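Local coordinates for aclacinomycin-N/aclacinomycin-A oxidase (Streptomyces galilaeus, PDB 2IPI), which oxidises the terminal sugar of aclacinomycin antibiotics in two successive oxygen-dependent steps, using a bicovalently attached FAD and releasing hydrogen peroxide, at residues I303-Q308 with N321-A326; I268-G273 with A375-L380; T248-V253 with L345-A350; N279-T284 with K402-P407; A174-A179 with Q239-A244. All coordinates share one frame; numbering follows the deposited sequence.

Contact 1: I303-Q308 with N321-A326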
# COMPACT_ATOMS: atom_id res chain seq x y z
N ILE A 303 10.15 -2.55 21.30
CA ILE A 303 9.99 -3.04 19.95
C ILE A 303 8.99 -4.19 19.97
O ILE A 303 8.91 -4.97 20.93
CB ILE A 303 11.30 -3.53 19.30
CG1 ILE A 303 11.97 -4.69 20.04
CG2 ILE A 303 12.28 -2.38 19.12
CD1 ILE A 303 13.16 -5.29 19.32
N LEU A 304 8.17 -4.29 18.93
CA LEU A 304 7.08 -5.27 19.00
C LEU A 304 6.97 -6.06 17.72
O LEU A 304 6.91 -5.51 16.62
CB LEU A 304 5.80 -4.52 19.35
CG LEU A 304 4.48 -5.24 19.47
CD1 LEU A 304 3.62 -4.50 20.49
CD2 LEU A 304 3.78 -5.31 18.13
N LEU A 305 6.93 -7.37 17.86
CA LEU A 305 6.74 -8.30 16.75
C LEU A 305 5.28 -8.78 16.76
O LEU A 305 4.92 -9.48 17.71
CB LEU A 305 7.71 -9.46 16.88
CG LEU A 305 8.38 -10.18 15.73
CD1 LEU A 305 8.21 -11.70 15.85
CD2 LEU A 305 7.87 -9.69 14.38
N ASP A 306 4.48 -8.40 15.78
CA ASP A 306 3.06 -8.71 15.72
C ASP A 306 2.78 -9.77 14.66
O ASP A 306 2.82 -9.51 13.46
CB ASP A 306 2.25 -7.44 15.49
CG ASP A 306 0.75 -7.62 15.56
OD1 ASP A 306 0.03 -6.61 15.48
OD2 ASP A 306 0.27 -8.76 15.69
N ILE A 307 2.48 -10.99 15.08
CA ILE A 307 2.40 -12.12 14.19
C ILE A 307 0.99 -12.70 14.09
O ILE A 307 0.23 -12.72 15.06
CB ILE A 307 3.41 -13.20 14.65
CG1 ILE A 307 2.79 -14.56 14.92
CG2 ILE A 307 4.22 -12.75 15.87
CD1 ILE A 307 3.80 -15.60 15.38
N GLN A 308 0.59 -13.17 12.91
CA GLN A 308 -0.75 -13.76 12.86
C GLN A 308 -0.81 -14.92 11.86
O GLN A 308 0.03 -15.00 10.98
CB GLN A 308 -1.80 -12.71 12.54
CG GLN A 308 -1.80 -12.23 11.10
CD GLN A 308 -2.60 -10.96 10.90
OE1 GLN A 308 -3.84 -10.96 10.92
NE2 GLN A 308 -1.88 -9.86 10.72
N ASN A 321 5.17 -20.43 17.74
CA ASN A 321 6.26 -20.29 18.73
C ASN A 321 7.58 -20.79 18.15
O ASN A 321 8.64 -20.39 18.63
CB ASN A 321 5.95 -20.96 20.06
CG ASN A 321 4.71 -21.82 20.07
OD1 ASN A 321 4.71 -22.88 19.42
ND2 ASN A 321 3.68 -21.40 20.79
N ASP A 322 7.54 -21.63 17.13
CA ASP A 322 8.77 -22.09 16.48
C ASP A 322 9.46 -20.93 15.76
O ASP A 322 10.69 -20.86 15.69
CB ASP A 322 8.50 -23.23 15.51
CG ASP A 322 8.53 -24.62 16.13
OD1 ASP A 322 8.65 -24.76 17.36
OD2 ASP A 322 8.41 -25.60 15.37
N PHE A 323 8.67 -20.02 15.22
CA PHE A 323 9.20 -18.84 14.53
C PHE A 323 9.84 -17.89 15.54
O PHE A 323 11.02 -17.57 15.41
CB PHE A 323 8.10 -18.16 13.73
CG PHE A 323 8.34 -16.72 13.29
CD1 PHE A 323 7.36 -15.78 13.51
CD2 PHE A 323 9.52 -16.34 12.66
CE1 PHE A 323 7.51 -14.46 13.10
CE2 PHE A 323 9.70 -15.02 12.26
CZ PHE A 323 8.70 -14.08 12.50
N VAL A 324 9.11 -17.44 16.56
CA VAL A 324 9.75 -16.53 17.52
C VAL A 324 10.96 -17.21 18.18
O VAL A 324 11.94 -16.54 18.49
CB VAL A 324 8.79 -16.02 18.60
CG1 VAL A 324 7.41 -15.73 18.03
CG2 VAL A 324 8.68 -17.03 19.73
N ALA A 325 10.88 -18.53 18.37
CA ALA A 325 12.05 -19.21 18.95
C ALA A 325 13.23 -19.07 17.99
O ALA A 325 14.41 -19.07 18.38
CB ALA A 325 11.73 -20.65 19.26
N ALA A 326 12.94 -18.93 16.70
CA ALA A 326 14.04 -18.70 15.75
C ALA A 326 14.48 -17.25 15.82
O ALA A 326 15.66 -16.91 15.71
CB ALA A 326 13.64 -19.09 14.34

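Contact 2: I268-G273 with A375-L380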
# COMPACT_ATOMS: atom_id res chain seq x y z
N ILE A 268 18.57 -10.38 16.85
CA ILE A 268 17.15 -10.36 16.56
C ILE A 268 16.95 -9.99 15.09
O ILE A 268 16.26 -10.68 14.34
CB ILE A 268 16.40 -9.38 17.48
CG1 ILE A 268 16.02 -10.00 18.84
CG2 ILE A 268 15.16 -8.78 16.83
CD1 ILE A 268 15.45 -8.99 19.82
N ILE A 269 17.59 -8.89 14.70
CA ILE A 269 17.54 -8.50 13.29
C ILE A 269 18.06 -9.62 12.40
O ILE A 269 17.39 -10.06 11.47
CB ILE A 269 18.37 -7.22 13.03
CG1 ILE A 269 17.74 -5.96 13.61
CG2 ILE A 269 18.65 -7.08 11.54
CD1 ILE A 269 16.44 -5.53 12.97
N ASP A 270 19.27 -10.09 12.70
CA ASP A 270 19.89 -11.08 11.82
C ASP A 270 19.10 -12.38 11.82
O ASP A 270 18.96 -13.01 10.77
CB ASP A 270 21.35 -11.30 12.24
CG ASP A 270 22.19 -10.05 12.00
OD1 ASP A 270 21.73 -9.16 11.25
OD2 ASP A 270 23.30 -9.96 12.57
N ASN A 271 18.61 -12.73 13.01
CA ASN A 271 17.75 -13.91 13.13
C ASN A 271 16.46 -13.74 12.31
O ASN A 271 16.14 -14.65 11.53
CB ASN A 271 17.42 -14.17 14.61
CG ASN A 271 18.54 -14.83 15.38
OD1 ASN A 271 19.63 -15.10 14.89
ND2 ASN A 271 18.27 -15.12 16.65
N HIS A 272 15.75 -12.64 12.47
CA HIS A 272 14.52 -12.39 11.69
C HIS A 272 14.75 -12.55 10.19
O HIS A 272 14.01 -13.28 9.53
CB HIS A 272 13.97 -11.01 12.02
CG HIS A 272 12.94 -10.39 11.15
ND1 HIS A 272 11.62 -10.32 11.53
CD2 HIS A 272 12.97 -9.80 9.92
CE1 HIS A 272 10.89 -9.72 10.60
NE2 HIS A 272 11.69 -9.40 9.61
N GLY A 273 15.76 -11.85 9.68
CA GLY A 273 16.13 -11.85 8.29
C GLY A 273 16.61 -13.17 7.75
O GLY A 273 16.30 -13.53 6.61
N ALA A 375 26.21 -3.89 8.95
CA ALA A 375 26.29 -2.44 9.09
C ALA A 375 24.91 -1.79 9.11
O ALA A 375 24.65 -0.89 9.90
CB ALA A 375 27.14 -1.87 7.97
N GLN A 376 24.02 -2.25 8.22
CA GLN A 376 22.67 -1.67 8.19
C GLN A 376 21.95 -1.93 9.50
O GLN A 376 21.33 -1.04 10.08
CB GLN A 376 21.89 -2.22 6.99
CG GLN A 376 22.30 -1.61 5.66
CD GLN A 376 21.80 -2.40 4.46
OE1 GLN A 376 21.25 -1.80 3.52
NE2 GLN A 376 21.99 -3.71 4.47
N ALA A 377 22.04 -3.15 10.02
CA ALA A 377 21.45 -3.47 11.32
C ALA A 377 21.92 -2.48 12.39
O ALA A 377 21.15 -2.11 13.28
CB ALA A 377 21.80 -4.89 11.71
N ALA A 378 23.18 -2.09 12.26
CA ALA A 378 23.82 -1.22 13.24
C ALA A 378 23.38 0.23 13.09
O ALA A 378 23.29 0.93 14.10
CB ALA A 378 25.34 -1.34 13.14
N THR A 379 23.14 0.65 11.86
CA THR A 379 22.57 1.95 11.51
C THR A 379 21.20 2.07 12.17
O THR A 379 20.86 3.08 12.79
CB THR A 379 22.42 2.12 9.99
OG1 THR A 379 23.71 2.24 9.38
CG2 THR A 379 21.66 3.39 9.64
N LEU A 380 20.44 0.99 12.03
CA LEU A 380 19.12 0.82 12.62
C LEU A 380 19.19 1.02 14.13
O LEU A 380 18.53 1.91 14.67
CB LEU A 380 18.58 -0.58 12.30
CG LEU A 380 17.30 -0.68 11.48
CD1 LEU A 380 16.95 0.64 10.81
CD2 LEU A 380 17.41 -1.78 10.44

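Contact 3: T248-V253 with L345-A350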
# COMPACT_ATOMS: atom_id res chain seq x y z
N THR A 248 -8.29 -16.04 13.36
CA THR A 248 -6.98 -15.42 13.42
C THR A 248 -6.33 -15.66 14.79
O THR A 248 -6.78 -15.11 15.79
CB THR A 248 -7.04 -13.89 13.20
OG1 THR A 248 -7.58 -13.58 11.90
CG2 THR A 248 -5.65 -13.26 13.25
N LEU A 249 -5.27 -16.46 14.81
CA LEU A 249 -4.45 -16.64 16.01
C LEU A 249 -3.32 -15.60 16.03
O LEU A 249 -2.56 -15.51 15.07
CB LEU A 249 -3.87 -18.05 16.07
CG LEU A 249 -2.71 -18.29 17.05
CD1 LEU A 249 -3.04 -17.82 18.45
CD2 LEU A 249 -2.34 -19.77 17.08
N ARG A 250 -3.22 -14.85 17.12
CA ARG A 250 -2.22 -13.80 17.22
C ARG A 250 -1.27 -13.96 18.41
O ARG A 250 -1.68 -14.28 19.53
CB ARG A 250 -2.92 -12.44 17.33
CG ARG A 250 -2.01 -11.28 16.94
CD ARG A 250 -2.73 -9.95 17.14
NE ARG A 250 -3.94 -9.85 16.31
CZ ARG A 250 -3.95 -9.44 15.05
NH1 ARG A 250 -2.84 -9.08 14.42
NH2 ARG A 250 -5.11 -9.40 14.39
N HIS A 251 0.02 -13.73 18.15
CA HIS A 251 1.01 -13.56 19.20
C HIS A 251 1.64 -12.16 19.04
O HIS A 251 2.17 -11.85 17.98
CB HIS A 251 2.17 -14.55 19.19
CG HIS A 251 1.83 -15.99 19.31
ND1 HIS A 251 2.77 -16.97 19.50
CD2 HIS A 251 0.63 -16.63 19.27
CE1 HIS A 251 2.17 -18.16 19.56
NE2 HIS A 251 0.86 -17.97 19.43
N ILE A 252 1.57 -11.35 20.09
CA ILE A 252 2.38 -10.14 20.17
C ILE A 252 3.52 -10.38 21.16
O ILE A 252 3.27 -10.65 22.34
CB ILE A 252 1.55 -8.91 20.57
CG1 ILE A 252 2.40 -7.71 21.00
CG2 ILE A 252 0.52 -9.25 21.63
CD1 ILE A 252 1.89 -6.93 22.19
N VAL A 253 4.72 -10.30 20.63
CA VAL A 253 6.00 -10.49 21.30
C VAL A 253 6.67 -9.13 21.50
O VAL A 253 6.88 -8.40 20.52
CB VAL A 253 6.91 -11.40 20.45
CG1 VAL A 253 8.16 -11.82 21.20
CG2 VAL A 253 6.14 -12.63 19.98
N LEU A 345 -13.15 -11.89 10.88
CA LEU A 345 -13.60 -10.54 10.54
C LEU A 345 -13.37 -9.56 11.69
O LEU A 345 -12.90 -8.44 11.51
CB LEU A 345 -15.08 -10.50 10.12
CG LEU A 345 -15.49 -9.07 9.67
CD1 LEU A 345 -14.85 -8.77 8.33
CD2 LEU A 345 -17.00 -8.90 9.61
N ARG A 346 -13.69 -10.01 12.90
CA ARG A 346 -13.50 -9.15 14.07
C ARG A 346 -12.05 -8.69 14.17
O ARG A 346 -11.77 -7.50 14.35
CB ARG A 346 -13.91 -9.92 15.33
CG ARG A 346 -13.39 -9.33 16.63
CD ARG A 346 -14.28 -9.57 17.82
NE ARG A 346 -14.73 -8.33 18.45
CZ ARG A 346 -15.23 -8.19 19.66
NH1 ARG A 346 -15.40 -9.22 20.49
NH2 ARG A 346 -15.60 -6.99 20.10
N ALA A 347 -11.13 -9.64 14.05
CA ALA A 347 -9.71 -9.32 14.16
C ALA A 347 -9.29 -8.34 13.06
O ALA A 347 -8.55 -7.39 13.30
CB ALA A 347 -8.90 -10.61 14.12
N THR A 348 -9.80 -8.60 11.87
CA THR A 348 -9.63 -7.86 10.64
C THR A 348 -10.12 -6.41 10.73
O THR A 348 -9.53 -5.54 10.08
CB THR A 348 -10.38 -8.55 9.48
OG1 THR A 348 -9.92 -9.90 9.33
CG2 THR A 348 -10.11 -7.84 8.16
N LEU A 349 -11.17 -6.15 11.49
CA LEU A 349 -11.83 -4.85 11.52
C LEU A 349 -11.44 -4.04 12.75
O LEU A 349 -12.15 -3.11 13.17
CB LEU A 349 -13.35 -5.01 11.50
CG LEU A 349 -14.00 -5.43 10.18
CD1 LEU A 349 -15.50 -5.61 10.35
CD2 LEU A 349 -13.73 -4.40 9.10
N ALA A 350 -10.31 -4.34 13.37
CA ALA A 350 -9.84 -3.50 14.46
C ALA A 350 -9.33 -2.16 13.95
O ALA A 350 -8.38 -2.06 13.17
CB ALA A 350 -8.72 -4.19 15.22

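Contact 4: N279-T284 with K402-P407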
# COMPACT_ATOMS: atom_id res chain seq x y z
N ASN A 279 12.10 -19.11 4.62
CA ASN A 279 10.71 -19.54 4.74
C ASN A 279 9.69 -18.64 4.06
O ASN A 279 9.12 -17.77 4.72
CB ASN A 279 10.37 -19.59 6.24
CG ASN A 279 9.68 -20.87 6.66
OD1 ASN A 279 8.46 -20.87 6.77
ND2 ASN A 279 10.46 -21.93 6.86
N SER A 280 9.41 -18.84 2.78
CA SER A 280 8.26 -18.18 2.18
C SER A 280 7.86 -18.81 0.83
O SER A 280 7.68 -20.02 0.74
CB SER A 280 8.51 -16.70 1.95
OG SER A 280 7.32 -16.10 1.46
N ALA A 281 7.75 -17.93 -0.15
CA ALA A 281 7.48 -18.08 -1.56
C ALA A 281 7.16 -19.52 -1.98
O ALA A 281 8.00 -20.16 -2.63
CB ALA A 281 8.68 -17.54 -2.34
N ALA A 282 5.97 -20.00 -1.64
CA ALA A 282 5.43 -21.31 -1.99
C ALA A 282 4.02 -21.47 -1.44
O ALA A 282 3.34 -20.48 -1.18
CB ALA A 282 6.32 -22.45 -1.51
N GLY A 283 3.52 -22.68 -1.23
CA GLY A 283 2.15 -22.79 -0.72
C GLY A 283 2.12 -23.66 0.53
O GLY A 283 1.37 -24.63 0.57
N THR A 284 2.96 -23.30 1.48
CA THR A 284 3.27 -24.02 2.70
C THR A 284 2.56 -23.48 3.93
O THR A 284 1.99 -22.40 3.84
CB THR A 284 4.79 -23.95 2.97
OG1 THR A 284 5.14 -22.57 3.18
CG2 THR A 284 5.58 -24.46 1.77
N LYS A 402 3.19 -16.42 -2.23
CA LYS A 402 2.54 -16.52 -3.51
C LYS A 402 2.83 -15.31 -4.39
O LYS A 402 2.75 -15.45 -5.62
CB LYS A 402 1.04 -16.72 -3.29
CG LYS A 402 0.20 -16.93 -4.54
CD LYS A 402 0.01 -18.40 -4.87
CE LYS A 402 -0.99 -19.02 -3.88
NZ LYS A 402 -0.98 -20.51 -4.06
N VAL A 403 3.10 -14.13 -3.85
CA VAL A 403 3.39 -12.99 -4.73
C VAL A 403 4.55 -13.31 -5.66
O VAL A 403 4.64 -12.79 -6.77
CB VAL A 403 3.73 -11.71 -3.94
CG1 VAL A 403 5.04 -11.84 -3.20
CG2 VAL A 403 3.78 -10.52 -4.89
N ASN A 404 5.47 -14.15 -5.19
CA ASN A 404 6.70 -14.41 -5.93
C ASN A 404 6.54 -15.49 -6.99
O ASN A 404 7.52 -15.98 -7.53
CB ASN A 404 7.82 -14.82 -4.96
CG ASN A 404 8.34 -13.64 -4.17
OD1 ASN A 404 7.79 -12.53 -4.22
ND2 ASN A 404 9.43 -13.85 -3.43
N SER A 405 5.29 -15.84 -7.27
CA SER A 405 4.93 -16.93 -8.15
C SER A 405 4.54 -16.37 -9.52
O SER A 405 4.57 -17.09 -10.52
CB SER A 405 3.79 -17.78 -7.60
OG SER A 405 3.85 -18.04 -6.21
N VAL A 406 4.19 -15.10 -9.57
CA VAL A 406 3.88 -14.39 -10.80
C VAL A 406 5.12 -13.83 -11.48
O VAL A 406 5.94 -13.19 -10.81
CB VAL A 406 2.95 -13.19 -10.46
CG1 VAL A 406 2.60 -12.40 -11.71
CG2 VAL A 406 1.70 -13.67 -9.74
N PRO A 407 5.31 -13.99 -12.78
CA PRO A 407 6.43 -13.34 -13.48
C PRO A 407 6.39 -11.82 -13.33
O PRO A 407 5.35 -11.16 -13.44
CB PRO A 407 6.20 -13.74 -14.94
CG PRO A 407 5.47 -15.04 -14.83
CD PRO A 407 4.50 -14.82 -13.70

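Contact 5: A174-A179 with Q239-A244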
# COMPACT_ATOMS: atom_id res chain seq x y z
N ALA A 174 -4.03 -7.25 -6.68
CA ALA A 174 -4.10 -7.10 -8.12
C ALA A 174 -3.86 -8.41 -8.87
O ALA A 174 -4.03 -8.48 -10.10
CB ALA A 174 -3.12 -6.03 -8.57
N ASP A 175 -3.48 -9.44 -8.12
CA ASP A 175 -3.44 -10.81 -8.59
C ASP A 175 -4.82 -11.46 -8.69
O ASP A 175 -4.91 -12.65 -9.00
CB ASP A 175 -2.54 -11.64 -7.65
CG ASP A 175 -1.08 -11.35 -8.00
OD1 ASP A 175 -0.90 -10.94 -9.17
OD2 ASP A 175 -0.16 -11.50 -7.16
N HIS A 176 -5.85 -10.67 -8.40
CA HIS A 176 -7.25 -11.10 -8.41
C HIS A 176 -8.11 -10.06 -9.09
O HIS A 176 -9.34 -10.00 -8.99
CB HIS A 176 -7.73 -11.40 -6.98
CG HIS A 176 -6.90 -12.50 -6.37
ND1 HIS A 176 -7.22 -13.84 -6.45
CD2 HIS A 176 -5.72 -12.45 -5.68
CE1 HIS A 176 -6.30 -14.55 -5.83
NE2 HIS A 176 -5.36 -13.73 -5.36
N LEU A 177 -7.46 -9.17 -9.85
CA LEU A 177 -8.13 -8.16 -10.64
C LEU A 177 -8.53 -8.71 -12.01
O LEU A 177 -7.65 -9.05 -12.81
CB LEU A 177 -7.19 -6.99 -10.91
CG LEU A 177 -7.75 -5.66 -11.35
CD1 LEU A 177 -8.82 -5.12 -10.42
CD2 LEU A 177 -6.61 -4.64 -11.42
N TYR A 178 -9.83 -8.78 -12.26
CA TYR A 178 -10.34 -9.19 -13.56
C TYR A 178 -10.54 -7.98 -14.47
O TYR A 178 -10.15 -8.02 -15.64
CB TYR A 178 -11.67 -9.96 -13.43
CG TYR A 178 -12.36 -10.18 -14.76
CD1 TYR A 178 -13.55 -9.53 -15.06
CD2 TYR A 178 -11.82 -11.06 -15.70
CE1 TYR A 178 -14.17 -9.73 -16.28
CE2 TYR A 178 -12.44 -11.27 -16.92
CZ TYR A 178 -13.61 -10.60 -17.19
OH TYR A 178 -14.23 -10.81 -18.41
N ALA A 179 -11.15 -6.91 -13.97
CA ALA A 179 -11.48 -5.81 -14.89
C ALA A 179 -11.58 -4.47 -14.19
O ALA A 179 -11.79 -4.39 -12.98
CB ALA A 179 -12.79 -6.11 -15.60
N GLN A 239 -16.56 -19.66 -4.45
CA GLN A 239 -15.36 -20.37 -4.87
C GLN A 239 -14.63 -19.57 -5.96
O GLN A 239 -13.77 -20.14 -6.63
CB GLN A 239 -15.66 -21.76 -5.41
CG GLN A 239 -16.22 -22.76 -4.42
CD GLN A 239 -16.06 -24.17 -4.96
OE1 GLN A 239 -14.99 -24.78 -4.96
NE2 GLN A 239 -17.19 -24.70 -5.45
N LEU A 240 -15.00 -18.30 -6.10
CA LEU A 240 -14.41 -17.48 -7.16
C LEU A 240 -13.35 -16.54 -6.63
O LEU A 240 -12.67 -15.85 -7.40
CB LEU A 240 -15.50 -16.71 -7.94
CG LEU A 240 -16.37 -17.58 -8.86
CD1 LEU A 240 -17.23 -16.73 -9.78
CD2 LEU A 240 -15.50 -18.55 -9.66
N LEU A 241 -13.19 -16.47 -5.31
CA LEU A 241 -12.06 -15.72 -4.72
C LEU A 241 -11.64 -16.48 -3.45
O LEU A 241 -12.44 -17.30 -2.97
CB LEU A 241 -12.39 -14.28 -4.41
CG LEU A 241 -12.80 -13.23 -5.42
CD1 LEU A 241 -13.56 -12.09 -4.76
CD2 LEU A 241 -11.52 -12.71 -6.06
N PRO A 242 -10.47 -16.24 -2.89
CA PRO A 242 -10.04 -16.99 -1.70
C PRO A 242 -11.02 -16.85 -0.54
O PRO A 242 -11.62 -15.81 -0.29
CB PRO A 242 -8.69 -16.34 -1.35
CG PRO A 242 -8.20 -15.90 -2.71
CD PRO A 242 -9.44 -15.24 -3.29
N LYS A 243 -11.14 -17.96 0.19
CA LYS A 243 -11.98 -18.04 1.36
C LYS A 243 -11.28 -17.50 2.61
O LYS A 243 -10.10 -17.77 2.81
CB LYS A 243 -12.38 -19.49 1.65
CG LYS A 243 -13.90 -19.65 1.67
CD LYS A 243 -14.42 -19.70 0.24
CE LYS A 243 -14.74 -21.14 -0.15
NZ LYS A 243 -16.19 -21.43 0.11
N ALA A 244 -12.02 -16.76 3.43
CA ALA A 244 -11.47 -16.22 4.66
C ALA A 244 -10.96 -17.34 5.56
O ALA A 244 -11.48 -18.45 5.51
CB ALA A 244 -12.48 -15.35 5.40

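Contact 1: I303-Q308 with N321-A326
The phenyl ring of Phe323 meets two aliphatic side chains of strand 303-308. At its edge and close to its plane sits Ile307, whose CD1 is 4.0 Å from Phe323 CD1. Leu305 comes in obliquely, its CD1 4.0 Å from Phe323 CE1 and nearly as close to CZ. Leu305 and Phe323 reach for each other from opposite directions, whereas Ile307 and Phe323 run past each other in opposite directions. With CG of Phe323 anti to the backbone N (chi1 162°), the ring is carried off the helix towards the strand. Val324 adds a lighter touch, its CG1 lying 4.5 Å from Ile307 CD1. No hydrogen bond crosses the contact, which is wholly apolar and mostly buried. Beyond it, the Phe323 ring meets that of Trp275 from helix 262-278, with the planes at about 40°, and Leu305 also packs on Phe293 of the adjoining strand. Strand and helix run nearly antiparallel, at 153°, with their axes 10.6 Å apart. Leu305 and Ile307, two residues apart on the strand, present the same face to the helix. This is two-layer packing of an alpha+beta fold: helix 316-327 follows strand 302-310 and folds back over one face of the antiparallel sheet.

Contact 2: I268-G273 with A375-L380
Ile269 and Ala377 point their CB atoms at each other across two helices, and their methyl groups make the closest approach. Ile269 CG2 lies 3.8 Å from Ala377 CB. It is the short branch of the isoleucine that meets the alanine: CG2 stands anti to the backbone N, while CG1 turns beside that N (chi1 -71°). Backbones come near at the same place, the CA atoms of Ile269 and Ala377 being 6.7 Å apart, a spacing allowed by the small alanine. Asp270 stands at the margin. Its carboxylate bends towards the other helix and brings OD1 to 4.3 Å from Ala377 CB, a plain van der Waals neighbour of the methyl. Leu380, one turn beyond Ala377, also directs its side chain to this interface, its CD2 staying 4.6 Å from Ile269 CD1. No hydrogen bond links the two segments, so the join rests on apolar packing. Trp372, just ahead of helix 374-385, touches both Ile269 and Leu380 and extends the apolar patch. Helix 262-278 lies on the large antiparallel sheet through Ile269 against Leu295 and His272 against Leu396, Leu380 reaches Val394 of the same sheet, and Thr379 on helix 374-385 packs against Ile448 of helix 434-448.

Contact 3: T248-V253 with L345-A350
Where strand 248-256 begins in the seven-stranded antiparallel sheet, the short helix 344-348 packs Ala347 against the strand. The methyl of Ala347 is the meeting point for two side chains two positions apart on the strand. Thr248 approaches with both CB and OG1, each 3.9 Å from Ala347 CB. With OG1 beside its own backbone N (chi1 -61°), the hydroxyl lies nearer that methyl than Thr248 CG2 does, which is 4.3 Å from Ala347 CB. Arg250 comes alongside with its outer end: NH2 lies 4.0 Å from Ala347 CB, and that methyl sits at the edge of the guanidinium, near its plane, rather than over a face. NH2 is also 4.1 Å from Ala347 O, a neighbour but not a hydrogen-bond partner. The arginine chain leaves with CG anti to the backbone N (chi1 -159°) and bends at chi3, which turns the guanidinium towards the helix. Strand 336-342 is the sheet's edge strand; its backbone bonds to strand 248-256 include Arg250 with Ser340, and it leads directly into helix 344-348, so the helix lies close to the strand that its own predecessor pairs with. On the sheet, Arg250 NH1 has a long, weak ion pair with Asp306 OD2 of strand 302-310. Helix 129-140 touches the same helix through Tyr133 against Thr348 and Tyr137 against Leu345.

Contact 4: N279-T284 with K402-P407
The two backbones come within 5.5 Å at the CA atoms of Ala281 and Lys402, where the loop 279-284 passes the 3-10 segment that includes 402-403. Ala281 CB provides the main touch. It lies 3.9 Å from Asn404 CB and the same distance from Asn404 ND2, so the methyl rests alongside the asparagine, against both its root and its amide nitrogen. Asn404 ND2 donates to Ser418 O, which anchors the amide beside the methyl. Nearby, Ala282 O comes to 4.2 Å from Lys402 N, too far for a hydrogen bond. Within 402-407, Lys402 O is gripped twice from the same face of its carbonyl plane: by Ser405 N at 3.1 Å and by Ser405 OG at 2.9 Å. The hydroxyl approaches above that plane with a C=O...O angle of 106°, and the two bonds fasten the turn after Lys402. The contact is at the surface and no hydrogen bond crosses it. Loop 279-284 runs from helix 262-278 towards strand 290-296, while 402-407 belongs to the link between strands 391-398 and 420-428; Ser280 OG bonds to Tyr399 O, tying the first loop to the residue just after strand 391-398.

Contact 5: A174-A179 with Q239-A244
At the start of strand 177-185 in the FAD-binding domain, the imidazole of His176 packs against the connection that leaves strand 221-227 for the substrate-side sheet. Pro242 supplies the nearer partner: its CG is 3.9 Å from His176 CE1, and its CD lies 4.1 Å from both His176 CE1 and His176 ND1. The two side chains cross at a slant. Leu241 comes in lower on the same side chain, CD2 reaching to 4.1 Å from His176 CB; with CG beside its backbone N (chi1 -61°), it brings this methyl close although its CB does not point at the histidine. No hydrogen bond crosses between the segments, yet both imidazole nitrogens are engaged outside them: ND1 with Thr229 OG1, and NE2 with the backbone O of Asp170. Held at both nitrogens, the ring probably has little freedom to rotate, and CE1, between them, is the atom nearest the proline. Pro242 also rests on Arg169 and Asp170 of helix 167-170, and Leu241 on Phe227. Beyond His176, Tyr178 and Ala179 both face Trp226, a classic beta bulge in the five-stranded antiparallel sheet. Here the connecting segment is held against that sheet of the PCMH-type FAD-binding fold.

Overall arrangement
Along the chain, contact 5 closes before the others open. It lies at the five-stranded sheet of the FAD-binding domain, whereas contacts 1 and 3 share the seven-stranded antiparallel sheet, centres 14 Å apart, their strands 302-310 and 248-256 joined by backbone pairing. The centres of contacts 1 and 2 are 16 Å apart, and Asn271 meets Ala326 between them. Contacts 2, 3 and 4 interlock in sequence, and contact 1 falls within the span of each. Contacts 1 to 3 thus join helices and strands of the sheet that carries the active-site Tyr397 on strand 391-398. Contact 4 touches contact 5 through Val406 and Asp175, where the loop 402-407 meets the FAD-binding domain.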